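Local coordinates for protein CBIX (Paracoccus pantotrophus, PDB 4CCS) that probably catalyses the last step of siroheme biosynthesis in denitrifying bacteria, insertion of ferrous iron into sirohydrochlorin, as a chelatase of the CbiX family, at residues S94-P99 / A220-A225. Sequence-based numbering, arbitrary orientation. Where two conformers were deposited one is given.
Sequences SDPGLP and AESIKA
Asp95 and Ser222 meet through a single short hydrogen bond, a worked example of one carboxylate serving two structural tasks. A chi1 of -69° turns Ser222 OG off the helix flank toward the carboxylate. There it donates to Asp95 OD2 at 2.6 Å. The hydroxyl approaches from above the carboxylate, 42° out of its plane. Tyr60 OH also bonds to OD2, so this oxygen of a buried side chain has two partners, which would probably favour the ionised form. The other oxygen serves the local chain: Asp95 OD1 accepts from Gly97 N at 3.1 Å through its anti lone pair, nearly straight at 165°. With Leu98 N bonded to Asp95 O at 3.1 Å, this capping bond braces the type I turn from Asp95 to Leu98 that leads into helix 98-113. With an alanine here in place of Asp95, the Ser222 hydroxyl is likely to lose its acceptor across the contact and the Gly97 amide its capping partner. Beyond this bond little meets: the Pro96 ring only skirts the hydroxyl, with CD 4.5 Å from Ser222 OG. The bond thus ties the turn before helix 98-113 to the flank of the C-terminal helix 215-226, whose Ile223 packs on Val5 and Ile7 of strand 4-9.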
loop_
_atom_site.group_PDB
_atom_site.type_symbol
_atom_site.label_atom_id
_atom_site.label_comp_id
_atom_site.label_asym_id
_atom_site.label_seq_id
_atom_site.Cartn_x
_atom_site.Cartn_y
_atom_site.Cartn_z
ATOM N N SER A 94 -6.208 4.673 1.541
ATOM C CA SER A 94 -7.109 5.831 1.469
ATOM C C SER A 94 -6.371 7.151 1.689
ATOM O O SER A 94 -7.003 8.206 1.789
ATOM C CB SER A 94 -8.254 5.677 2.466
ATOM O OG SER A 94 -7.778 5.786 3.796
ATOM N N ASP A 95 -5.029 7.109 1.755
ATOM C CA ASP A 95 -4.240 8.315 1.965
ATOM C C ASP A 95 -4.468 9.338 0.834
ATOM O O ASP A 95 -4.415 8.953 -0.334
ATOM C CB ASP A 95 -2.753 7.986 2.115
ATOM C CG ASP A 95 -1.989 9.107 2.780
ATOM O OD1 ASP A 95 -1.859 10.179 2.158
ATOM O OD2 ASP A 95 -1.500 8.900 3.929
ATOM N N PRO A 96 -4.767 10.625 1.173
ATOM C CA PRO A 96 -5.018 11.635 0.130
ATOM C C PRO A 96 -3.889 11.777 -0.885
ATOM O O PRO A 96 -4.161 12.108 -2.026
ATOM C CB PRO A 96 -5.245 12.943 0.919
ATOM C CG PRO A 96 -5.067 12.592 2.379
ATOM C CD PRO A 96 -5.217 11.110 2.497
ATOM N N GLY A 97 -2.632 11.505 -0.484
ATOM C CA GLY A 97 -1.476 11.640 -1.375
ATOM C C GLY A 97 -1.185 10.437 -2.268
ATOM O O GLY A 97 -0.302 10.533 -3.117
ATOM N N LEU A 98 -1.906 9.314 -2.095
ATOM C CA LEU A 98 -1.609 8.107 -2.876
ATOM C C LEU A 98 -1.856 8.258 -4.407
ATOM O O LEU A 98 -0.969 7.855 -5.157
ATOM C CB LEU A 98 -2.312 6.852 -2.313
ATOM C CG LEU A 98 -1.906 5.475 -2.934
ATOM C CD1 LEU A 98 -0.400 5.247 -2.869
ATOM C CD2 LEU A 98 -2.646 4.324 -2.258
ATOM N N PRO A 99 -2.982 8.883 -4.881
ATOM C CA PRO A 99 -3.148 9.008 -6.343
ATOM C C PRO A 99 -2.059 9.838 -7.017
ATOM O O PRO A 99 -1.597 9.451 -8.092
ATOM C CB PRO A 99 -4.555 9.619 -6.504
ATOM C CG PRO A 99 -5.278 9.181 -5.281
ATOM C CD PRO A 99 -4.246 9.231 -4.184
ATOM N N ALA A 220 3.848 11.002 7.122
ATOM C CA ALA A 220 4.090 12.125 8.035
ATOM C C ALA A 220 2.960 13.180 7.959
ATOM O O ALA A 220 2.473 13.636 8.999
ATOM C CB ALA A 220 5.430 12.771 7.715
ATOM N N GLU A 221 2.513 13.524 6.726
ATOM C CA GLU A 221 1.450 14.526 6.541
ATOM C C GLU A 221 0.131 14.046 7.087
ATOM O O GLU A 221 -0.586 14.840 7.687
ATOM C CB GLU A 221 1.331 15.022 5.079
ATOM C CG GLU A 221 2.588 15.713 4.557
ATOM C CD GLU A 221 3.112 16.924 5.318
ATOM O OE1 GLU A 221 2.312 17.603 5.996
ATOM O OE2 GLU A 221 4.325 17.212 5.213
ATOM N N SER A 222 -0.155 12.732 6.969
ATOM C CA SER A 222 -1.362 12.133 7.519
ATOM C C SER A 222 -1.346 12.091 9.058
ATOM O O SER A 222 -2.394 12.274 9.670
ATOM C CB SER A 222 -1.608 10.755 6.912
ATOM O OG SER A 222 -1.966 10.940 5.553
ATOM N N ILE A 223 -0.162 11.878 9.674
ATOM C CA ILE A 223 0.009 11.887 11.135
ATOM C C ILE A 223 -0.198 13.340 11.655
ATOM O O ILE A 223 -1.020 13.558 12.550
ATOM C CB ILE A 223 1.396 11.318 11.572
ATOM C CG1 ILE A 223 1.519 9.795 11.255
ATOM C CG2 ILE A 223 1.639 11.580 13.070
ATOM C CD1 ILE A 223 2.965 9.283 11.232
ATOM N N LYS A 224 0.554 14.305 11.085
ATOM C CA LYS A 224 0.503 15.742 11.414
ATOM C C LYS A 224 -0.928 16.291 11.377
ATOM O O LYS A 224 -1.310 17.047 12.268
ATOM C CB LYS A 224 1.402 16.552 10.470
ATOM C CG LYS A 224 2.886 16.492 10.813
ATOM C CD LYS A 224 3.704 17.513 10.025
ATOM C CE LYS A 224 4.311 16.953 8.761
ATOM N NZ LYS A 224 5.196 17.940 8.090
ATOM N N ALA A 225 -1.728 15.867 10.374
ATOM C CA ALA A 225 -3.129 16.263 10.194
ATOM C C ALA A 225 -4.041 15.719 11.297
ATOM O O ALA A 225 -5.077 16.325 11.583
ATOM C CB ALA A 225 -3.633 15.804 8.829
#